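Local coordinates for cryptic loci regulator 2 (Schizosaccharomyces pombe 972h-, PDB 5IKJ), which promotes transcriptional silencing and nucleosome positioning at heterochromatic loci, acting upstream of histone deacetylases and supporting the SHREC repressor complex, at residues N52-Y55 / R56-G60; S401-S404 / V405-K408; N526-D530 / D531-Y535. All coordinates share one frame; numbering follows the deposited sequence.

Contact 1: N52-Y55 / R56-G60; sequences NLLY and RQICG
N52 and R56 face each other one turn apart on the alpha helix 50-67. The backbone ladder is that of an alpha helix, with each amide bound to the carbonyl four residues earlier. C59 N to Y55 O is 3.0 Å.

The polar side-chain link runs the same way. R56 NH1 donates to N52 OD1 at 3.2 Å and 170°, in the guanidinium plane but from above the amide carbonyl plane. R56 bends back at CG-CD, where chi3 is -3°, an eclipsed setting. This turns the guanidinium toward N52. The other ends are tied outward: R56 NE to L144 O, and N52 ND2 to L45 O. Both polar groups therefore join this helix to neighbouring segments.

Two further i/i+4 pairs pack through carbon atoms. L53 CD1 meets Q57 CG at 3.6 Å, carbon against the aliphatic stem. L54 CG touches I58 CD1 at 3.8 Å.

The sulfur-aromatic contact faces helix 183-195, where Y55 packs on V183 and F186. C59 SG sits obliquely to the Y55 ring, 4.5 Å from its centroid. Its nearest ring atom is Y55 CE1, 3.6 Å away.

Contact 2: S401-S404 / V405-K408; sequences SLPS and VLQK
P403 O accepts a hydrogen bond from L406 N at 3.0 Å and 164°. The bond is nearly straight at the hydrogen, but the donor lies above the carbonyl plane and uses no lone-pair direction. The same oxygen has a carbon neighbour, Q407 CG, at 3.1 Å. The Q407 stem thus lies against the carbonyl that the turn bond already holds.

L406 carries the apolar side of the contact. Its CG is anti to its own carbonyl carbon (chi1 -54°), which sends the chain back over the residues before it. L406 CD1 touches two earlier side chains. L402 CD1 is 3.6 Å from L406 CD1. P403 CG is 3.7 Å from L406 CD1.

The bond from L406 back to P403, with helical backbone angles at S404 and V405, marks a type I beta turn. It lies in the loop between strands 394-397 and 411-419, within the Clr2 family region assigned to the SH3 clan.

L402 crosses L406 at about a right angle. L402 CD1 presses on L406 CB at 3.5 Å, tighter than usual van der Waals contact. The other branch, L402 CD2, reaches the backbone instead and lies 3.1 Å from L406 O.

The loop also has outside neighbours. L406 packs on L477 of the same chain, and L402 meets an apolar side chain of another protein chain. S401 OG is hydrogen-bonded to the backbone of that other chain.

Contact 3: N526-D530 / D531-Y535; sequences NWVDD and DFYEY
V528 sets its two methyls against two different rings. V528 CG1 meets F532 CD2 at 3.5 Å, obliquely to the ring. V528 CG2 approaches Y533 CE2 at 3.9 Å, and the two side chains cross at about a right angle. The rings also meet each other: F532 CD1 lies over the centre of the Y533 ring, 3.9 Å above its plane. V528 CG2 lies besides over one face of W527, near its rim.

Two backbone bonds span three residues each. F532 N donates to D529 O at 2.9 Å, and Y533 N to D530 O at 3.3 Å. Both donors come from above the carbonyl plane and both bonds are bent, near 140°. Such i+3 to i bonds close the successive turns by which the loop winds into helix 531-540. D531 OD1 adds a weak bond from F532 N at 2.9 Å.

The aspartates tie this start to other parts. D531 OD1 is hydrogen-bonded to Y300 OH, which is also hydrogen-bonded to D529 N. Outside the two segments, both oxygens of D530 form salt bridges with a basic side chain of another protein chain.

With CG anti to the backbone N (chi1 -175°), the F532 ring packs on the antiparallel sheet of strand 300-304. There it meets Y300 edge-to-face and also touches the F302 ring. Replacing F532 with an alanine would probably leave V528 CG1 without its ring partner, remove the edge-to-face contact with Y300 and open a gap beside Y533.

The three contacts follow one another in the chain, and none touches another. Contact 1 and contact 2 are the most widely separated, with centres about 59 Å apart on opposite sides of the chain's centre. Contact 3 lies about 40 Å from contact 1 and about 47 Å from contact 2, centre to centre. Contact 1 lies outside the zinc site; the Y55 side chain is about 12 Å from the zinc ion, which is bound by H189, C204, C206 and C209. Its helix packs on helix 183-195, which carries H189. Contacts 2 and 3 both reach another protein chain, whereas contact 1 meets no other chain of the assembly.

Contact 1: N52-Y55 / R56-G60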
ATOM      1  N   ASN A  52      -2.642  33.869  10.306  1.00 60.03           N
ATOM      2  CA  ASN A  52      -1.800  33.403   9.211  1.00 58.90           C
ATOM      3  C   ASN A  52      -0.866  32.297   9.682  1.00 63.69           C
ATOM      4  O   ASN A  52      -0.684  31.287   8.991  1.00 61.12           O
ATOM      5  CB  ASN A  52      -1.006  34.572   8.632  1.00 59.92           C
ATOM      6  CG  ASN A  52      -0.227  34.192   7.390  1.00 66.69           C
ATOM      7  OD1 ASN A  52       0.492  33.195   7.373  1.00 69.35           O
ATOM      8  ND2 ASN A  52      -0.374  34.986   6.336  1.00 62.03           N
ATOM      9  N   LEU A  53      -0.264  32.469  10.861  1.00 66.10           N
ATOM     10  CA  LEU A  53       0.575  31.418  11.428  1.00 61.03           C
ATOM     11  C   LEU A  53      -0.217  30.131  11.612  1.00 63.86           C
ATOM     12  O   LEU A  53       0.219  29.053  11.193  1.00 59.91           O
ATOM     13  CB  LEU A  53       1.170  31.886  12.757  1.00 60.27           C
ATOM     14  CG  LEU A  53       1.811  30.812  13.646  1.00 80.03           C
ATOM     15  CD1 LEU A  53       2.932  30.084  12.917  1.00 75.29           C
ATOM     16  CD2 LEU A  53       2.324  31.428  14.937  1.00 66.03           C
ATOM     17  N   LEU A  54      -1.391  30.223  12.242  1.00 65.88           N
ATOM     18  CA  LEU A  54      -2.217  29.036  12.445  1.00 63.52           C
ATOM     19  C   LEU A  54      -2.552  28.372  11.115  1.00 57.92           C
ATOM     20  O   LEU A  54      -2.532  27.140  11.003  1.00 55.70           O
ATOM     21  CB  LEU A  54      -3.497  29.409  13.195  1.00 57.67           C
ATOM     22  CG  LEU A  54      -4.498  28.272  13.421  1.00 54.06           C
ATOM     23  CD1 LEU A  54      -3.888  27.181  14.287  1.00 54.11           C
ATOM     24  CD2 LEU A  54      -5.778  28.805  14.043  1.00 70.40           C
ATOM     25  N   TYR A  55      -2.872  29.174  10.099  1.00 51.80           N
ATOM     26  CA  TYR A  55      -3.114  28.635   8.764  1.00 55.50           C
ATOM     27  C   TYR A  55      -1.909  27.840   8.278  1.00 66.52           C
ATOM     28  O   TYR A  55      -2.041  26.691   7.835  1.00 49.74           O
ATOM     29  CB  TYR A  55      -3.432  29.782   7.803  1.00 58.48           C
ATOM     30  CG  TYR A  55      -4.016  29.359   6.472  1.00 61.29           C
ATOM     31  CD1 TYR A  55      -3.203  28.886   5.451  1.00 60.81           C
ATOM     32  CD2 TYR A  55      -5.381  29.454   6.233  1.00 57.22           C
ATOM     33  CE1 TYR A  55      -3.736  28.508   4.232  1.00 62.35           C
ATOM     34  CE2 TYR A  55      -5.922  29.078   5.018  1.00 61.54           C
ATOM     35  CZ  TYR A  55      -5.096  28.606   4.020  1.00 70.71           C
ATOM     36  OH  TYR A  55      -5.631  28.232   2.810  1.00 52.09           O
ATOM     37  N   ARG A  56      -0.717  28.436   8.365  1.00 60.74           N
ATOM     38  CA  ARG A  56       0.497  27.766   7.915  1.00 55.72           C
ATOM     39  C   ARG A  56       0.905  26.620   8.833  1.00 57.52           C
ATOM     40  O   ARG A  56       1.625  25.719   8.391  1.00 59.04           O
ATOM     41  CB  ARG A  56       1.631  28.783   7.798  1.00 51.49           C
ATOM     42  CG  ARG A  56       1.374  29.865   6.751  1.00 58.27           C
ATOM     43  CD  ARG A  56       2.537  30.844   6.617  1.00 71.75           C
ATOM     44  NE  ARG A  56       3.614  30.567   7.564  1.00 80.37           N
ATOM     45  CZ  ARG A  56       3.879  31.277   8.660  1.00 66.61           C
ATOM     46  NH1 ARG A  56       3.159  32.343   8.978  1.00 69.46           N
ATOM     47  NH2 ARG A  56       4.887  30.916   9.442  1.00 75.42           N
ATOM     48  N   GLN A  57       0.462  26.628  10.093  1.00 56.48           N
ATOM     49  CA  GLN A  57       0.725  25.489  10.969  1.00 55.23           C
ATOM     50  C   GLN A  57      -0.128  24.290  10.577  1.00 57.92           C
ATOM     51  O   GLN A  57       0.343  23.147  10.606  1.00 60.56           O
ATOM     52  CB  GLN A  57       0.465  25.871  12.427  1.00 57.67           C
ATOM     53  CG  GLN A  57       1.509  26.786  13.037  1.00 65.50           C
ATOM     54  CD  GLN A  57       1.194  27.134  14.479  1.00 67.48           C
ATOM     55  OE1 GLN A  57       0.081  27.555  14.798  1.00 65.63           O
ATOM     56  NE2 GLN A  57       2.168  26.949  15.360  1.00 65.77           N
ATOM     57  N   ILE A  58      -1.390  24.531  10.219  1.00 62.70           N
ATOM     58  CA  ILE A  58      -2.267  23.446   9.790  1.00 58.76           C
ATOM     59  C   ILE A  58      -1.785  22.874   8.463  1.00 51.37           C
ATOM     60  O   ILE A  58      -1.717  21.652   8.281  1.00 54.74           O
ATOM     61  CB  ILE A  58      -3.720  23.946   9.700  1.00 62.46           C
ATOM     62  CG1 ILE A  58      -4.235  24.328  11.092  1.00 73.59           C
ATOM     63  CG2 ILE A  58      -4.624  22.884   9.083  1.00 52.12           C
ATOM     64  CD1 ILE A  58      -5.270  25.431  11.083  1.00 59.64           C
ATOM     65  N   CYS A  59      -1.448  23.750   7.514  1.00 55.60           N
ATOM     66  CA  CYS A  59      -0.911  23.296   6.235  1.00 60.26           C
ATOM     67  C   CYS A  59       0.327  22.433   6.437  1.00 56.84           C
ATOM     68  O   CYS A  59       0.453  21.357   5.841  1.00 59.24           O
ATOM     69  CB  CYS A  59      -0.587  24.498   5.348  1.00 46.74           C
ATOM     70  SG  CYS A  59      -2.021  25.366   4.693  1.00 54.67           S
ATOM     71  N   GLY A  60       1.254  22.887   7.283  1.00 56.64           N
ATOM     72  CA  GLY A  60       2.491  22.149   7.475  1.00 51.29           C
ATOM     73  C   GLY A  60       2.279  20.797   8.127  1.00 53.92           C
ATOM     74  O   GLY A  60       2.876  19.801   7.712  1.00 56.28           O
TER

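Contact 2: S401-S404 / V405-K408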
ATOM      1  N   SER A 401      12.257 -25.559 -16.099  1.00 87.55           N
ATOM      2  CA  SER A 401      12.938 -24.953 -17.243  1.00 84.39           C
ATOM      3  C   SER A 401      13.744 -23.769 -16.724  1.00 88.27           C
ATOM      4  O   SER A 401      13.250 -22.645 -16.624  1.00 99.54           O
ATOM      5  CB  SER A 401      11.933 -24.536 -18.308  1.00 89.80           C
ATOM      6  OG  SER A 401      11.080 -25.617 -18.647  1.00 91.86           O
ATOM      7  N   LEU A 402      15.007 -24.027 -16.394  1.00 84.08           N
ATOM      8  CA  LEU A 402      15.842 -23.050 -15.708  1.00 85.09           C
ATOM      9  C   LEU A 402      17.264 -23.599 -15.615  1.00 83.62           C
ATOM     10  O   LEU A 402      17.450 -24.751 -15.208  1.00 91.91           O
ATOM     11  CB  LEU A 402      15.253 -22.758 -14.326  1.00 91.81           C
ATOM     12  CG  LEU A 402      16.046 -21.992 -13.265  1.00 86.82           C
ATOM     13  CD1 LEU A 402      15.968 -20.484 -13.457  1.00 79.33           C
ATOM     14  CD2 LEU A 402      15.509 -22.359 -11.894  1.00 85.04           C
ATOM     15  N   PRO A 403      18.295 -22.816 -15.989  1.00 84.76           N
ATOM     16  CA  PRO A 403      19.657 -23.370 -16.049  1.00 91.65           C
ATOM     17  C   PRO A 403      20.099 -24.068 -14.771  1.00 90.18           C
ATOM     18  O   PRO A 403      19.553 -23.822 -13.690  1.00 85.97           O
ATOM     19  CB  PRO A 403      20.530 -22.138 -16.339  1.00 84.75           C
ATOM     20  CG  PRO A 403      19.665 -20.953 -16.040  1.00 81.81           C
ATOM     21  CD  PRO A 403      18.277 -21.392 -16.357  1.00 84.42           C
ATOM     22  N   SER A 404      21.098 -24.945 -14.898  1.00 92.82           N
ATOM     23  CA  SER A 404      21.591 -25.696 -13.747  1.00 92.41           C
ATOM     24  C   SER A 404      22.077 -24.775 -12.637  1.00 88.83           C
ATOM     25  O   SER A 404      22.039 -25.149 -11.460  1.00 84.57           O
ATOM     26  CB  SER A 404      22.718 -26.633 -14.182  1.00 91.54           C
ATOM     27  OG  SER A 404      22.254 -27.587 -15.119  1.00 95.73           O
ATOM     28  N   VAL A 405      22.536 -23.571 -12.988  1.00 91.90           N
ATOM     29  CA  VAL A 405      23.084 -22.655 -11.997  1.00 91.90           C
ATOM     30  C   VAL A 405      22.010 -22.102 -11.070  1.00 80.66           C
ATOM     31  O   VAL A 405      22.331 -21.613  -9.979  1.00 75.55           O
ATOM     32  CB  VAL A 405      23.829 -21.508 -12.710  1.00 87.78           C
ATOM     33  CG1 VAL A 405      24.375 -20.502 -11.707  1.00 84.19           C
ATOM     34  CG2 VAL A 405      24.957 -22.065 -13.570  1.00 89.68           C
ATOM     35  N   LEU A 406      20.738 -22.173 -11.465  1.00 79.45           N
ATOM     36  CA  LEU A 406      19.665 -21.506 -10.737  1.00 87.05           C
ATOM     37  C   LEU A 406      18.643 -22.472 -10.150  1.00 80.71           C
ATOM     38  O   LEU A 406      17.624 -22.021  -9.615  1.00 72.03           O
ATOM     39  CB  LEU A 406      18.958 -20.509 -11.659  1.00 76.94           C
ATOM     40  CG  LEU A 406      19.855 -19.486 -12.359  1.00 75.96           C
ATOM     41  CD1 LEU A 406      19.037 -18.610 -13.299  1.00 69.29           C
ATOM     42  CD2 LEU A 406      20.600 -18.635 -11.346  1.00 65.09           C
ATOM     43  N   GLN A 407      18.879 -23.781 -10.221  1.00 79.55           N
ATOM     44  CA  GLN A 407      17.877 -24.736  -9.763  1.00 80.79           C
ATOM     45  C   GLN A 407      17.793 -24.831  -8.245  1.00 69.98           C
ATOM     46  O   GLN A 407      16.836 -25.424  -7.734  1.00 77.67           O
ATOM     47  CB  GLN A 407      18.157 -26.115 -10.359  1.00 79.66           C
ATOM     48  CG  GLN A 407      18.394 -26.077 -11.856  1.00 85.96           C
ATOM     49  CD  GLN A 407      17.607 -27.128 -12.613  1.00 82.46           C
ATOM     50  OE1 GLN A 407      16.523 -26.855 -13.131  1.00 79.40           O
ATOM     51  NE2 GLN A 407      18.153 -28.335 -12.693  1.00 95.52           N
ATOM     52  N   LYS A 408      18.753 -24.264  -7.516  1.00 65.73           N
ATOM     53  CA  LYS A 408      18.618 -24.095  -6.074  1.00 61.83           C
ATOM     54  C   LYS A 408      17.680 -22.949  -5.707  1.00 67.50           C
ATOM     55  O   LYS A 408      17.606 -22.582  -4.529  1.00 66.19           O
ATOM     56  CB  LYS A 408      19.987 -23.845  -5.434  1.00 59.36           C
ATOM     57  CG  LYS A 408      20.970 -24.999  -5.536  1.00 84.90           C
ATOM     58  CD  LYS A 408      22.216 -24.713  -4.705  1.00 87.99           C
ATOM     59  CE  LYS A 408      23.488 -25.150  -5.412  1.00 99.80           C
ATOM     60  NZ  LYS A 408      23.543 -26.620  -5.638  1.00 97.45           N
TER

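Contact 3: N526-D530 / D531-Y535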
ATOM      1  N   ASN A 526     -21.610 -13.865  -1.774  1.00 68.46           N
ATOM      2  CA  ASN A 526     -20.679 -14.546  -0.886  1.00 59.35           C
ATOM      3  C   ASN A 526     -19.806 -13.578  -0.100  1.00 52.38           C
ATOM      4  O   ASN A 526     -19.010 -14.021   0.733  1.00 57.35           O
ATOM      5  CB  ASN A 526     -19.797 -15.503  -1.693  1.00 66.73           C
ATOM      6  CG  ASN A 526     -20.596 -16.611  -2.355  1.00 65.43           C
ATOM      7  OD1 ASN A 526     -21.364 -17.314  -1.698  1.00 65.28           O
ATOM      8  ND2 ASN A 526     -20.427 -16.763  -3.666  1.00 60.04           N
ATOM      9  N   TRP A 527     -19.935 -12.277  -0.342  1.00 57.81           N
ATOM     10  CA  TRP A 527     -19.193 -11.269   0.395  1.00 53.46           C
ATOM     11  C   TRP A 527     -19.985 -10.908   1.653  1.00 61.15           C
ATOM     12  O   TRP A 527     -21.010 -11.523   1.961  1.00 65.20           O
ATOM     13  CB  TRP A 527     -18.913 -10.073  -0.517  1.00 58.43           C
ATOM     14  CG  TRP A 527     -17.851  -9.132  -0.024  1.00 49.39           C
ATOM     15  CD1 TRP A 527     -17.974  -7.785   0.155  1.00 58.01           C
ATOM     16  CD2 TRP A 527     -16.509  -9.466   0.354  1.00 44.31           C
ATOM     17  NE1 TRP A 527     -16.793  -7.258   0.618  1.00 53.89           N
ATOM     18  CE2 TRP A 527     -15.877  -8.269   0.750  1.00 58.17           C
ATOM     19  CE3 TRP A 527     -15.782 -10.659   0.399  1.00 55.44           C
ATOM     20  CZ2 TRP A 527     -14.553  -8.230   1.181  1.00 53.61           C
ATOM     21  CZ3 TRP A 527     -14.465 -10.618   0.829  1.00 54.73           C
ATOM     22  CH2 TRP A 527     -13.866  -9.412   1.215  1.00 52.81           C
ATOM     23  N   VAL A 528     -19.522  -9.914   2.401  1.00 55.47           N
ATOM     24  CA  VAL A 528     -20.134  -9.568   3.674  1.00 61.49           C
ATOM     25  C   VAL A 528     -21.172  -8.473   3.466  1.00 74.80           C
ATOM     26  O   VAL A 528     -21.191  -7.776   2.447  1.00 71.49           O
ATOM     27  CB  VAL A 528     -19.073  -9.131   4.707  1.00 61.38           C
ATOM     28  CG1 VAL A 528     -18.103 -10.267   4.980  1.00 54.56           C
ATOM     29  CG2 VAL A 528     -18.330  -7.886   4.231  1.00 57.33           C
ATOM     30  N   ASP A 529     -22.050  -8.322   4.453  1.00 65.49           N
ATOM     31  CA  ASP A 529     -23.009  -7.230   4.499  1.00 60.28           C
ATOM     32  C   ASP A 529     -22.530  -6.169   5.486  1.00 57.13           C
ATOM     33  O   ASP A 529     -21.591  -6.380   6.258  1.00 59.42           O
ATOM     34  CB  ASP A 529     -24.397  -7.746   4.889  1.00 70.19           C
ATOM     35  CG  ASP A 529     -24.913  -8.807   3.935  1.00 73.94           C
ATOM     36  OD1 ASP A 529     -24.084  -9.539   3.353  1.00 84.40           O
ATOM     37  OD2 ASP A 529     -26.146  -8.912   3.771  1.00 80.78           O
ATOM     38  N   ASP A 530     -23.194  -5.012   5.457  1.00 60.71           N
ATOM     39  CA  ASP A 530     -22.745  -3.879   6.262  1.00 71.48           C
ATOM     40  C   ASP A 530     -22.728  -4.183   7.755  1.00 65.76           C
ATOM     41  O   ASP A 530     -22.003  -3.516   8.500  1.00 59.14           O
ATOM     42  CB  ASP A 530     -23.628  -2.657   5.995  1.00 80.97           C
ATOM     43  CG  ASP A 530     -23.176  -1.861   4.785  1.00 91.20           C
ATOM     44  OD1 ASP A 530     -21.975  -1.916   4.444  1.00 86.74           O
ATOM     45  OD2 ASP A 530     -24.020  -1.170   4.178  1.00100.88           O
ATOM     46  N   ASP A 531     -23.508  -5.165   8.215  1.00 66.91           N
ATOM     47  CA  ASP A 531     -23.499  -5.499   9.636  1.00 72.87           C
ATOM     48  C   ASP A 531     -22.135  -6.015  10.075  1.00 64.41           C
ATOM     49  O   ASP A 531     -21.732  -5.802  11.226  1.00 56.28           O
ATOM     50  CB  ASP A 531     -24.578  -6.537   9.939  1.00 63.28           C
ATOM     51  CG  ASP A 531     -24.397  -7.811   9.141  1.00 66.57           C
ATOM     52  OD1 ASP A 531     -23.821  -7.738   8.037  1.00 59.69           O
ATOM     53  OD2 ASP A 531     -24.827  -8.882   9.618  1.00 76.28           O
ATOM     54  N   PHE A 532     -21.420  -6.701   9.178  1.00 67.10           N
ATOM     55  CA  PHE A 532     -20.068  -7.174   9.460  1.00 55.53           C
ATOM     56  C   PHE A 532     -19.233  -6.113  10.164  1.00 56.34           C
ATOM     57  O   PHE A 532     -18.577  -6.387  11.175  1.00 56.13           O
ATOM     58  CB  PHE A 532     -19.402  -7.591   8.148  1.00 60.39           C
ATOM     59  CG  PHE A 532     -18.040  -8.207   8.319  1.00 64.81           C
ATOM     60  CD1 PHE A 532     -16.903  -7.416   8.347  1.00 58.67           C
ATOM     61  CD2 PHE A 532     -17.899  -9.580   8.431  1.00 57.36           C
ATOM     62  CE1 PHE A 532     -15.652  -7.983   8.496  1.00 55.08           C
ATOM     63  CE2 PHE A 532     -16.650 -10.151   8.579  1.00 56.01           C
ATOM     64  CZ  PHE A 532     -15.526  -9.352   8.612  1.00 61.36           C
ATOM     65  N   TYR A 533     -19.250  -4.890   9.637  1.00 58.29           N
ATOM     66  CA  TYR A 533     -18.399  -3.831  10.159  1.00 57.55           C
ATOM     67  C   TYR A 533     -18.947  -3.218  11.440  1.00 62.49           C
ATOM     68  O   TYR A 533     -18.171  -2.653  12.219  1.00 61.37           O
ATOM     69  CB  TYR A 533     -18.204  -2.767   9.078  1.00 57.30           C
ATOM     70  CG  TYR A 533     -17.580  -3.341   7.830  1.00 61.57           C
ATOM     71  CD1 TYR A 533     -16.201  -3.453   7.710  1.00 60.31           C
ATOM     72  CD2 TYR A 533     -18.368  -3.802   6.786  1.00 61.95           C
ATOM     73  CE1 TYR A 533     -15.625  -3.992   6.577  1.00 51.92           C
ATOM     74  CE2 TYR A 533     -17.802  -4.343   5.649  1.00 64.75           C
ATOM     75  CZ  TYR A 533     -16.429  -4.436   5.550  1.00 51.36           C
ATOM     76  OH  TYR A 533     -15.861  -4.972   4.419  1.00 58.49           O
ATOM     77  N   GLU A 534     -20.226  -3.447  11.715  1.00 71.74           N
ATOM     78  CA  GLU A 534     -20.816  -3.027  12.969  1.00 71.28           C
ATOM     79  C   GLU A 534     -20.261  -4.013  14.002  1.00 60.42           C
ATOM     80  O   GLU A 534     -19.675  -3.609  14.995  1.00 58.90           O
ATOM     81  CB  GLU A 534     -22.339  -3.082  12.913  1.00 76.44           C
ATOM     82  CG  GLU A 534     -23.008  -2.806  14.248  1.00 84.28           C
ATOM     83  CD  GLU A 534     -24.386  -2.195  14.108  1.00 87.10           C
ATOM     84  OE1 GLU A 534     -25.043  -2.416  13.072  1.00 79.44           O
ATOM     85  OE2 GLU A 534     -24.813  -1.491  15.042  1.00 83.87           O
ATOM     86  N   TYR A 535     -20.432  -5.310  13.746  1.00 52.28           N
ATOM     87  CA  TYR A 535     -19.888  -6.343  14.620  1.00 61.56           C
ATOM     88  C   TYR A 535     -18.391  -6.151  14.831  1.00 64.75           C
ATOM     89  O   TYR A 535     -17.904  -6.168  15.968  1.00 58.43           O
ATOM     90  CB  TYR A 535     -20.162  -7.729  14.031  1.00 58.23           C
ATOM     91  CG  TYR A 535     -21.622  -8.115  13.985  1.00 66.45           C
ATOM     92  CD1 TYR A 535     -22.351  -8.298  15.152  1.00 71.75           C
ATOM     93  CD2 TYR A 535     -22.267  -8.317  12.772  1.00 73.76           C
ATOM     94  CE1 TYR A 535     -23.685  -8.658  15.113  1.00 74.42           C
ATOM     95  CE2 TYR A 535     -23.599  -8.678  12.722  1.00 76.29           C
ATOM     96  CZ  TYR A 535     -24.304  -8.848  13.895  1.00 80.94           C
ATOM     97  OH  TYR A 535     -25.631  -9.206  13.845  1.00 77.01           O
TER